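Local structure of EDTA monooxygenase (5DQP) at residues R5-N13 and A45-A56; P362-I370 and F395-R406. The protein probably acts as a flavin-dependent monooxygenase in bacterial EDTA degradation, working on EDTA with reduced FMN supplied by a partner flavin reductase. All blocks are in the same frame, centred on the assembly; numbering follows the deposited sequence. Where two conformers were deposited one is given.

How the interactions relate
Interaction 1 and interaction 2 illustrate the two layers of a beta/alpha barrel: the first joins parallel strands 7-11 and 52-55 of the sheet, the second two helices packed outside it. Their centres lie about 14 Å apart. They meet where helix 35-47 ends beside helix 390-405: Arg47 NH2 forms a salt bridge of 2.7 Å with Asp397 OD1, and the CA of Gly48 packs on Val396 CG1 at 3.6 Å. Leu8 of interaction 1 also touches Phe395 and Leu403 of interaction 2. The C-terminal ends of the two strands approach the predicted FMN site, the Phe54 side chain being about 3 Å from that of Thr94, whereas interaction 2 lies away from it.

Interaction 1 (R5-N13 and A45-A56); sequences RMYLVSWLN and ARRGRIDAFFLA
Over one face of the Trp11 indole, in the conformer described here, lies the edge of the Phe54 ring, CD2 standing 3.9 Å above the plane; the T-shaped pair has its planes at 87°. Ala56 CB approaches Trp11 CZ3 obliquely, while Trp11 NE1 is bonded to Ser266. At the other end, the Arg5 guanidinium carries Tyr7 CE1 over one face and Asp51 OD1 at its edge. A salt bridge grips end-on: NH1 bonds Asp51 OD1 and NH2 bonds Asp51 OD2, both at 2.9 Å. Bending at chi2 (85°) folds the arginine back, and NH2 also bonds Met6 O. Asp51 OD2 gives its syn lone pair to Arg5 and its anti lone pair to Leu8 N at 3.0 Å, which pins the carboxylate's rotation. Strands 7-11 and 52-55 are neighbouring parallel strands of the TIM-barrel-like sheet of the luciferase-like family, linked through helix 35-47 as a beta-alpha-beta unit. Ser10 N binds Ala52 O and Ser10 O accepts from Phe54 N; on the face holding Trp11 and Phe54, Val9 CG1 packs against Phe54 CB at 3.6 Å. Past the strands, the Asn13 amide clasps Ala56 twice, OD1 taking the backbone N-H in its carbonyl plane and ND2 reaching the O at 2.8 Å.

Interaction 2 (P362-I370 and F395-R406); sequences PDQVADRLI and FVDQVVPILQSR
This is a helix-helix contact on the outer layer of the barrel, where helix 362-374 crosses helix 390-405 at -48° with the local axes 8.7 Å apart. Close approach rests on a small residue: Ala366 CB meets Ile402 CG2 at 3.6 Å and Leu403 CD2 at 3.9 Å, touching the two side chains with a single methyl. Ile402 spreads its branches along the partner helix. Its CG2 lies anti to the backbone N and faces Ala366, while CG1, anti to the carbonyl carbon (chi1 -57°), carries CD1 to Pro362 CB and across the Asp363 carboxylate, 3.4 Å from OD1. An alanine here would lose both outer branches and would probably leave Pro362 and Ala366 facing a gap, with the Asp363 carboxylate freer to turn. Further inward, Leu369 CD1 comes at the edge of the Phe395 ring, 4.0 Å from CZ, and Val399 CB covers one face of that ring from within its own helix. Toward solvent, Ile370 CD1 crosses the aliphatic part of Arg406 at about a right angle, 3.5 Å from CG. The Arg406 guanidinium ends near Asp367, where NH1 lies 3.3 Å from OD1 in a weak, tentative salt-bridging bond, the placing of that carboxylate being doubtful. Helix 390-405 has a wider pi-type turn at 395-399, and Phe395 O there accepts from the N-H groups of both Val399 and Val400. Beneath the pair lie the barrel strands: Pro362, Phe395 and Val399 rest on Ile271, Leu369 packs on Phe267 and Phe381, and Phe395 reaches Ile383 of strand 380-383.

Interaction 1 (R5-N13 and A45-A56)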
loop_
_atom_site.group_PDB
_atom_site.type_symbol
_atom_site.label_atom_id
_atom_site.label_comp_id
_atom_site.label_asym_id
_atom_site.label_seq_id
_atom_site.Cartn_x
_atom_site.Cartn_y
_atom_site.Cartn_z
ATOM N N ARG A 5 31.566 -2.912 0.410
ATOM C CA ARG A 5 31.104 -3.736 1.515
ATOM C C ARG A 5 29.922 -4.588 1.047
ATOM O O ARG A 5 29.343 -4.355 -0.014
ATOM C CB ARG A 5 30.769 -2.860 2.738
ATOM C CG ARG A 5 29.704 -1.769 2.528
ATOM C CD ARG A 5 28.284 -2.332 2.708
ATOM N NE ARG A 5 27.280 -1.288 2.915
ATOM C CZ ARG A 5 26.019 -1.504 3.290
ATOM N NH1 ARG A 5 25.199 -0.469 3.433
ATOM N NH2 ARG A 5 25.566 -2.745 3.521
ATOM N N MET A 6 29.581 -5.590 1.851
ATOM C CA MET A 6 28.513 -6.538 1.546
ATOM C C MET A 6 27.142 -5.951 1.889
ATOM O O MET A 6 26.976 -5.332 2.944
ATOM C CB MET A 6 28.740 -7.824 2.356
ATOM C CG MET A 6 27.715 -8.932 2.155
ATOM S SD MET A 6 28.026 -10.300 3.289
ATOM C CE MET A 6 29.723 -10.731 2.857
ATOM N N TYR A 7 26.158 -6.172 1.016
ATOM C CA TYR A 7 24.778 -5.759 1.283
ATOM C C TYR A 7 23.931 -6.971 1.666
ATOM O O TYR A 7 24.158 -8.078 1.179
ATOM C CB TYR A 7 24.154 -5.051 0.068
ATOM C CG TYR A 7 24.946 -3.838 -0.364
ATOM C CD1 TYR A 7 24.761 -2.612 0.250
ATOM C CD2 TYR A 7 25.915 -3.936 -1.364
ATOM C CE1 TYR A 7 25.518 -1.505 -0.124
ATOM C CE2 TYR A 7 26.671 -2.847 -1.737
ATOM C CZ TYR A 7 26.469 -1.636 -1.110
ATOM O OH TYR A 7 27.211 -0.552 -1.490
ATOM N N LEU A 8 22.954 -6.756 2.547
ATOM C CA LEU A 8 22.079 -7.825 3.019
ATOM C C LEU A 8 20.620 -7.389 2.990
ATOM O O LEU A 8 20.280 -6.297 3.459
ATOM C CB LEU A 8 22.452 -8.251 4.445
ATOM C CG LEU A 8 23.794 -8.948 4.640
ATOM C CD1 LEU A 8 23.992 -9.180 6.116
ATOM C CD2 LEU A 8 23.864 -10.295 3.861
ATOM N N VAL A 9 19.759 -8.256 2.473
ATOM C CA VAL A 9 18.321 -8.021 2.428
ATOM C C VAL A 9 17.620 -9.236 3.017
ATOM O O VAL A 9 18.039 -10.371 2.771
ATOM C CB VAL A 9 17.848 -7.769 0.978
ATOM C CG1 VAL A 9 16.292 -7.656 0.930
ATOM C CG2 VAL A 9 18.537 -6.537 0.396
ATOM N N SER A 10 16.548 -9.013 3.778
ATOM C CA SER A 10 15.864 -10.101 4.477
ATOM C C SER A 10 14.432 -10.246 3.973
ATOM O O SER A 10 13.641 -9.304 4.079
ATOM C CB SER A 10 15.841 -9.870 5.992
ATOM O OG SER A 10 15.264 -8.598 6.325
ATOM N N TRP A 11 14.109 -11.418 3.424
ATOM C CA TRP A 11 12.714 -11.723 3.143
ATOM C C TRP A 11 11.906 -11.542 4.413
ATOM O O TRP A 11 12.347 -11.899 5.511
ATOM C CB TRP A 11 12.518 -13.158 2.666
ATOM C CG TRP A 11 13.023 -13.518 1.346
ATOM C CD1 TRP A 11 14.326 -13.537 0.938
ATOM C CD2 TRP A 11 12.248 -14.023 0.250
ATOM N NE1 TRP A 11 14.408 -13.992 -0.358
ATOM C CE2 TRP A 11 13.146 -14.298 -0.803
ATOM C CE3 TRP A 11 10.879 -14.262 0.055
ATOM C CZ2 TRP A 11 12.720 -14.794 -2.042
ATOM C CZ3 TRP A 11 10.458 -14.756 -1.171
ATOM C CH2 TRP A 11 11.375 -15.014 -2.206
ATOM N N LEU A 12 10.700 -11.033 4.261
ATOM C CA LEU A 12 9.848 -10.805 5.420
ATOM C C LEU A 12 8.450 -11.405 5.319
ATOM O O LEU A 12 7.657 -11.231 6.250
ATOM C CB LEU A 12 9.735 -9.296 5.709
ATOM C CG LEU A 12 10.036 -8.982 7.186
ATOM C CD1 LEU A 12 11.469 -9.387 7.595
ATOM C CD2 LEU A 12 9.786 -7.518 7.505
ATOM N N ASN A 13 8.140 -12.142 4.262
ATOM C CA ASN A 13 6.771 -12.621 4.061
ATOM C C ASN A 13 6.297 -13.580 5.150
ATOM O O ASN A 13 6.987 -14.544 5.510
ATOM C CB ASN A 13 6.660 -13.329 2.715
ATOM C CG ASN A 13 6.823 -12.385 1.559
ATOM O OD1 ASN A 13 7.916 -11.978 1.252
ATOM N ND2 ASN A 13 5.731 -12.042 0.914
ATOM N N ALA A 45 15.736 -7.023 11.977
ATOM C CA ALA A 45 16.628 -6.682 10.871
ATOM C C ALA A 45 17.268 -5.312 11.086
ATOM O O ALA A 45 18.448 -5.110 10.774
ATOM C CB ALA A 45 15.861 -6.734 9.542
ATOM N N ARG A 46 16.513 -4.362 11.639
ATOM C CA ARG A 46 17.070 -3.034 11.916
ATOM C C ARG A 46 18.220 -3.110 12.915
ATOM O O ARG A 46 19.266 -2.472 12.725
ATOM C CB ARG A 46 15.973 -2.113 12.444
ATOM C CG ARG A 46 16.387 -0.651 12.624
ATOM C CD ARG A 46 15.331 0.064 13.481
ATOM N NE ARG A 46 15.870 1.261 14.092
ATOM C CZ ARG A 46 16.631 1.267 15.181
ATOM N NH1 ARG A 46 16.950 0.125 15.785
ATOM N NH2 ARG A 46 17.078 2.422 15.660
ATOM N N ARG A 47 18.047 -3.902 13.977
ATOM C CA ARG A 47 19.119 -4.112 14.952
ATOM C C ARG A 47 20.372 -4.715 14.303
ATOM O O ARG A 47 21.495 -4.366 14.688
ATOM C CB ARG A 47 18.620 -4.995 16.100
ATOM C CG ARG A 47 19.727 -5.450 17.063
ATOM C CD ARG A 47 19.167 -6.224 18.259
ATOM N NE ARG A 47 19.102 -7.673 18.026
ATOM C CZ ARG A 47 17.979 -8.379 17.985
ATOM N NH1 ARG A 47 16.806 -7.783 18.172
ATOM N NH2 ARG A 47 18.026 -9.688 17.770
ATOM N N GLY A 48 20.208 -5.570 13.294
ATOM C CA GLY A 48 21.338 -6.071 12.536
ATOM C C GLY A 48 21.899 -5.148 11.479
ATOM O O GLY A 48 22.894 -5.505 10.832
ATOM N N ARG A 49 21.312 -3.960 11.294
ATOM C CA ARG A 49 21.664 -3.063 10.186
ATOM C C ARG A 49 21.429 -3.697 8.814
ATOM O O ARG A 49 22.098 -3.351 7.833
ATOM C CB ARG A 49 23.116 -2.592 10.277
ATOM C CG ARG A 49 23.527 -2.033 11.617
ATOM C CD ARG A 49 22.554 -0.978 12.137
ATOM N NE ARG A 49 22.975 -0.519 13.461
ATOM C CZ ARG A 49 22.180 -0.393 14.518
ATOM N NH1 ARG A 49 20.885 -0.691 14.446
ATOM N NH2 ARG A 49 22.692 0.047 15.659
ATOM N N ILE A 50 20.501 -4.649 8.714
ATOM C CA ILE A 50 20.130 -5.135 7.393
ATOM C C ILE A 50 19.754 -3.936 6.537
ATOM O O ILE A 50 19.164 -2.968 7.027
ATOM C CB ILE A 50 18.987 -6.161 7.498
ATOM C CG1 ILE A 50 19.417 -7.352 8.368
ATOM C CG2 ILE A 50 18.587 -6.672 6.126
ATOM C CD1 ILE A 50 20.785 -7.965 8.039
ATOM N N ASP A 51 20.130 -3.966 5.251
ATOM C CA ASP A 51 19.879 -2.794 4.422
ATOM C C ASP A 51 18.395 -2.624 4.114
ATOM O O ASP A 51 17.891 -1.496 4.120
ATOM C CB ASP A 51 20.699 -2.864 3.141
ATOM C CG ASP A 51 22.178 -2.793 3.422
ATOM O OD1 ASP A 51 22.634 -1.717 3.876
ATOM O OD2 ASP A 51 22.870 -3.814 3.228
ATOM N N ALA A 52 17.673 -3.716 3.857
ATOM C CA ALA A 52 16.242 -3.599 3.575
ATOM C C ALA A 52 15.555 -4.934 3.835
ATOM O O ALA A 52 16.185 -5.991 3.744
ATOM C CB ALA A 52 15.990 -3.159 2.123
ATOM N N PHE A 53 14.259 -4.877 4.165
ATOM C CA PHE A 53 13.464 -6.087 4.085
ATOM C C PHE A 53 12.918 -6.212 2.664
ATOM O O PHE A 53 12.952 -5.274 1.864
ATOM C CB PHE A 53 12.333 -6.115 5.138
ATOM C CG PHE A 53 11.317 -4.979 5.007
ATOM C CD1 PHE A 53 10.254 -5.079 4.131
ATOM C CD2 PHE A 53 11.433 -3.829 5.780
ATOM C CE1 PHE A 53 9.340 -4.046 3.993
ATOM C CE2 PHE A 53 10.519 -2.795 5.671
ATOM C CZ PHE A 53 9.469 -2.897 4.772
ATOM N N PHE A 54 12.434 -7.401 2.343
ATOM C CA PHE A 54 11.850 -7.663 1.044
ATOM C C PHE A 54 10.538 -8.416 1.210
ATOM O O PHE A 54 10.440 -9.351 2.013
ATOM C CB PHE A 54 12.830 -8.475 0.180
ATOM C CG PHE A 54 12.211 -9.065 -1.058
ATOM C CD1 PHE A 54 11.738 -8.244 -2.062
ATOM C CD2 PHE A 54 12.140 -10.437 -1.229
ATOM C CE1 PHE A 54 11.189 -8.765 -3.206
ATOM C CE2 PHE A 54 11.593 -10.987 -2.400
ATOM C CZ PHE A 54 11.119 -10.149 -3.379
ATOM N N LEU A 55 9.547 -8.018 0.428
ATOM C CA LEU A 55 8.250 -8.671 0.384
ATOM C C LEU A 55 8.003 -9.162 -1.033
ATOM O O LEU A 55 7.918 -8.361 -1.967
ATOM C CB LEU A 55 7.141 -7.712 0.831
ATOM C CG LEU A 55 7.176 -7.327 2.310
ATOM C CD1 LEU A 55 6.160 -6.204 2.595
ATOM C CD2 LEU A 55 6.893 -8.530 3.186
ATOM N N ALA A 56 7.931 -10.475 -1.195
ATOM C CA ALA A 56 7.445 -11.063 -2.433
ATOM C C ALA A 56 5.929 -10.897 -2.486
ATOM O O ALA A 56 5.281 -10.639 -1.471
ATOM C CB ALA A 56 7.825 -12.539 -2.513
#

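Interaction 2 (P362-I370 and F395-R406)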
loop_
_atom_site.group_PDB
_atom_site.type_symbol
_atom_site.label_atom_id
_atom_site.label_comp_id
_atom_site.label_asym_id
_atom_site.label_seq_id
_atom_site.Cartn_x
_atom_site.Cartn_y
_atom_site.Cartn_z
ATOM N N PRO A 362 27.022 -20.493 12.507
ATOM C CA PRO A 362 27.172 -19.083 12.103
ATOM C C PRO A 362 28.483 -18.801 11.376
ATOM O O PRO A 362 28.496 -18.088 10.360
ATOM C CB PRO A 362 27.076 -18.333 13.449
ATOM C CG PRO A 362 26.206 -19.198 14.296
ATOM C CD PRO A 362 26.568 -20.626 13.904
ATOM N N ASP A 363 29.595 -19.362 11.860
ATOM C CA ASP A 363 30.882 -19.128 11.208
ATOM C C ASP A 363 30.921 -19.715 9.803
ATOM O O ASP A 363 31.509 -19.115 8.899
ATOM C CB ASP A 363 32.021 -19.706 12.056
ATOM C CG ASP A 363 32.426 -18.778 13.198
ATOM O OD1 ASP A 363 33.075 -17.734 12.926
ATOM O OD2 ASP A 363 32.090 -19.087 14.365
ATOM N N GLN A 364 30.309 -20.894 9.603
ATOM C CA GLN A 364 30.324 -21.525 8.285
ATOM C C GLN A 364 29.525 -20.704 7.291
ATOM O O GLN A 364 29.923 -20.545 6.131
ATOM C CB GLN A 364 29.770 -22.959 8.363
ATOM C CG GLN A 364 30.708 -23.981 9.024
ATOM C CD GLN A 364 30.007 -25.298 9.370
ATOM O OE1 GLN A 364 28.834 -25.316 9.765
ATOM N NE2 GLN A 364 30.715 -26.403 9.199
ATOM N N VAL A 365 28.400 -20.152 7.729
ATOM C CA VAL A 365 27.607 -19.318 6.835
ATOM C C VAL A 365 28.354 -18.030 6.495
ATOM O O VAL A 365 28.440 -17.638 5.321
ATOM C CB VAL A 365 26.230 -19.044 7.457
ATOM C CG1 VAL A 365 25.474 -17.969 6.622
ATOM C CG2 VAL A 365 25.447 -20.355 7.546
ATOM N N ALA A 366 28.919 -17.363 7.515
ATOM C CA ALA A 366 29.667 -16.131 7.276
ATOM C C ALA A 366 30.830 -16.382 6.336
ATOM O O ALA A 366 31.083 -15.586 5.427
ATOM C CB ALA A 366 30.173 -15.515 8.601
ATOM N N ASP A 367 31.559 -17.487 6.553
ATOM C CA ASP A 367 32.662 -17.847 5.667
ATOM C C ASP A 367 32.188 -18.035 4.239
ATOM O O ASP A 367 32.849 -17.583 3.305
ATOM C CB ASP A 367 33.366 -19.127 6.153
ATOM C CG ASP A 367 34.031 -18.945 7.510
ATOM O OD1 ASP A 367 33.986 -17.801 8.034
ATOM O OD2 ASP A 367 34.583 -19.941 8.045
ATOM N N ARG A 368 31.049 -18.703 4.043
ATOM C CA ARG A 368 30.527 -18.843 2.684
ATOM C C ARG A 368 30.105 -17.491 2.103
ATOM O O ARG A 368 30.428 -17.175 0.951
ATOM C CB ARG A 368 29.362 -19.833 2.660
ATOM C CG ARG A 368 28.945 -20.185 1.226
ATOM C CD ARG A 368 27.681 -20.999 1.163
ATOM N NE ARG A 368 27.771 -22.278 1.862
ATOM C CZ ARG A 368 28.058 -23.435 1.267
ATOM N NH1 ARG A 368 28.099 -24.564 1.977
ATOM N NH2 ARG A 368 28.321 -23.461 -0.037
ATOM N N LEU A 369 29.403 -16.665 2.881
ATOM C CA LEU A 369 29.026 -15.347 2.367
ATOM C C LEU A 369 30.253 -14.546 1.949
ATOM O O LEU A 369 30.282 -13.961 0.864
ATOM C CB LEU A 369 28.221 -14.568 3.404
ATOM C CG LEU A 369 26.907 -15.277 3.784
ATOM C CD1 LEU A 369 26.012 -14.394 4.666
ATOM C CD2 LEU A 369 26.142 -15.738 2.571
ATOM N N ILE A 370 31.266 -14.486 2.817
ATOM C CA ILE A 370 32.456 -13.692 2.530
ATOM C C ILE A 370 33.195 -14.275 1.340
ATOM O O ILE A 370 33.779 -13.543 0.530
ATOM C CB ILE A 370 33.379 -13.628 3.758
ATOM C CG1 ILE A 370 32.714 -12.877 4.921
ATOM C CG2 ILE A 370 34.735 -13.009 3.371
ATOM C CD1 ILE A 370 33.571 -12.834 6.220
ATOM N N PHE A 395 20.119 -15.364 12.643
ATOM C CA PHE A 395 21.040 -14.784 11.673
ATOM C C PHE A 395 21.581 -13.438 12.170
ATOM O O PHE A 395 22.797 -13.209 12.195
ATOM C CB PHE A 395 20.356 -14.632 10.313
ATOM C CG PHE A 395 21.302 -14.246 9.222
ATOM C CD1 PHE A 395 21.647 -12.917 9.029
ATOM C CD2 PHE A 395 21.895 -15.217 8.425
ATOM C CE1 PHE A 395 22.544 -12.545 8.048
ATOM C CE2 PHE A 395 22.777 -14.866 7.439
ATOM C CZ PHE A 395 23.108 -13.515 7.248
ATOM N N VAL A 396 20.695 -12.553 12.621
ATOM C CA VAL A 396 21.126 -11.226 13.067
ATOM C C VAL A 396 21.975 -11.304 14.342
ATOM O O VAL A 396 22.907 -10.512 14.537
ATOM C CB VAL A 396 19.898 -10.316 13.274
ATOM C CG1 VAL A 396 20.267 -9.130 14.178
ATOM C CG2 VAL A 396 19.326 -9.839 11.934
ATOM N N ASP A 397 21.643 -12.215 15.254
ATOM C CA ASP A 397 22.388 -12.299 16.504
ATOM C C ASP A 397 23.749 -12.954 16.330
ATOM O O ASP A 397 24.664 -12.671 17.102
ATOM C CB ASP A 397 21.630 -13.119 17.553
ATOM C CG ASP A 397 20.406 -12.407 18.119
ATOM O OD1 ASP A 397 20.294 -11.165 17.953
ATOM O OD2 ASP A 397 19.575 -13.115 18.754
ATOM N N GLN A 398 23.896 -13.872 15.383
ATOM C CA GLN A 398 25.094 -14.702 15.359
ATOM C C GLN A 398 25.883 -14.636 14.062
ATOM O O GLN A 398 27.086 -14.842 14.097
ATOM C CB GLN A 398 24.722 -16.159 15.673
ATOM C CG GLN A 398 23.986 -16.242 17.033
ATOM C CD GLN A 398 23.531 -17.635 17.414
ATOM O OE1 GLN A 398 24.278 -18.599 17.267
ATOM N NE2 GLN A 398 22.304 -17.745 17.936
ATOM N N VAL A 399 25.260 -14.356 12.928
ATOM C CA VAL A 399 26.023 -14.243 11.686
ATOM C C VAL A 399 26.475 -12.808 11.448
ATOM O O VAL A 399 27.655 -12.539 11.218
ATOM C CB VAL A 399 25.188 -14.776 10.497
ATOM C CG1 VAL A 399 25.930 -14.528 9.161
ATOM C CG2 VAL A 399 24.840 -16.266 10.683
ATOM N N VAL A 400 25.537 -11.858 11.520
ATOM C CA VAL A 400 25.873 -10.457 11.298
ATOM C C VAL A 400 27.078 -9.994 12.133
ATOM O O VAL A 400 27.986 -9.377 11.567
ATOM C CB VAL A 400 24.628 -9.585 11.472
ATOM C CG1 VAL A 400 24.971 -8.104 11.649
ATOM C CG2 VAL A 400 23.705 -9.791 10.249
ATOM N N PRO A 401 27.149 -10.240 13.441
ATOM C CA PRO A 401 28.314 -9.742 14.188
ATOM C C PRO A 401 29.642 -10.325 13.693
ATOM O O PRO A 401 30.674 -9.641 13.758
ATOM C CB PRO A 401 27.995 -10.153 15.628
ATOM C CG PRO A 401 26.492 -10.256 15.651
ATOM C CD PRO A 401 26.166 -10.877 14.345
ATOM N N ILE A 402 29.635 -11.556 13.176
ATOM C CA ILE A 402 30.824 -12.088 12.529
ATOM C C ILE A 402 31.170 -11.238 11.320
ATOM O O ILE A 402 32.308 -10.779 11.168
ATOM C CB ILE A 402 30.622 -13.573 12.151
ATOM C CG1 ILE A 402 30.254 -14.406 13.394
ATOM C CG2 ILE A 402 31.877 -14.116 11.463
ATOM C CD1 ILE A 402 30.151 -15.941 13.137
ATOM N N LEU A 403 30.174 -10.982 10.463
ATOM C CA LEU A 403 30.416 -10.170 9.283
ATOM C C LEU A 403 30.908 -8.795 9.663
ATOM O O LEU A 403 31.731 -8.214 8.947
ATOM C CB LEU A 403 29.150 -10.055 8.424
ATOM C CG LEU A 403 28.581 -11.367 7.832
ATOM C CD1 LEU A 403 27.286 -11.104 7.089
ATOM C CD2 LEU A 403 29.596 -12.082 6.919
ATOM N N GLN A 404 30.388 -8.230 10.760
ATOM C CA GLN A 404 30.856 -6.908 11.170
ATOM C C GLN A 404 32.291 -6.973 11.708
ATOM O O GLN A 404 33.115 -6.120 11.370
ATOM C CB GLN A 404 29.902 -6.294 12.197
ATOM C CG GLN A 404 28.584 -5.793 11.603
ATOM C CD GLN A 404 27.474 -5.753 12.634
ATOM O OE1 GLN A 404 27.603 -6.346 13.704
ATOM N NE2 GLN A 404 26.356 -5.082 12.308
ATOM N N SER A 405 32.623 -7.982 12.516
ATOM C CA SER A 405 34.026 -8.138 12.942
ATOM C C SER A 405 34.942 -8.305 11.749
ATOM O O SER A 405 36.057 -7.768 11.715
ATOM C CB SER A 405 34.196 -9.357 13.849
ATOM O OG SER A 405 33.299 -9.301 14.934
ATOM N N ARG A 406 34.504 -9.102 10.777
ATOM C CA ARG A 406 35.301 -9.323 9.590
ATOM C C ARG A 406 35.546 -8.043 8.798
ATOM O O ARG A 406 36.390 -8.051 7.899
ATOM C CB ARG A 406 34.609 -10.380 8.731
ATOM C CG ARG A 406 34.499 -11.730 9.448
ATOM C CD ARG A 406 35.775 -12.513 9.298
ATOM N NE ARG A 406 36.052 -13.361 10.445
ATOM C CZ ARG A 406 36.065 -14.683 10.407
ATOM N NH1 ARG A 406 35.820 -15.323 9.254
ATOM N NH2 ARG A 406 36.339 -15.351 11.528
#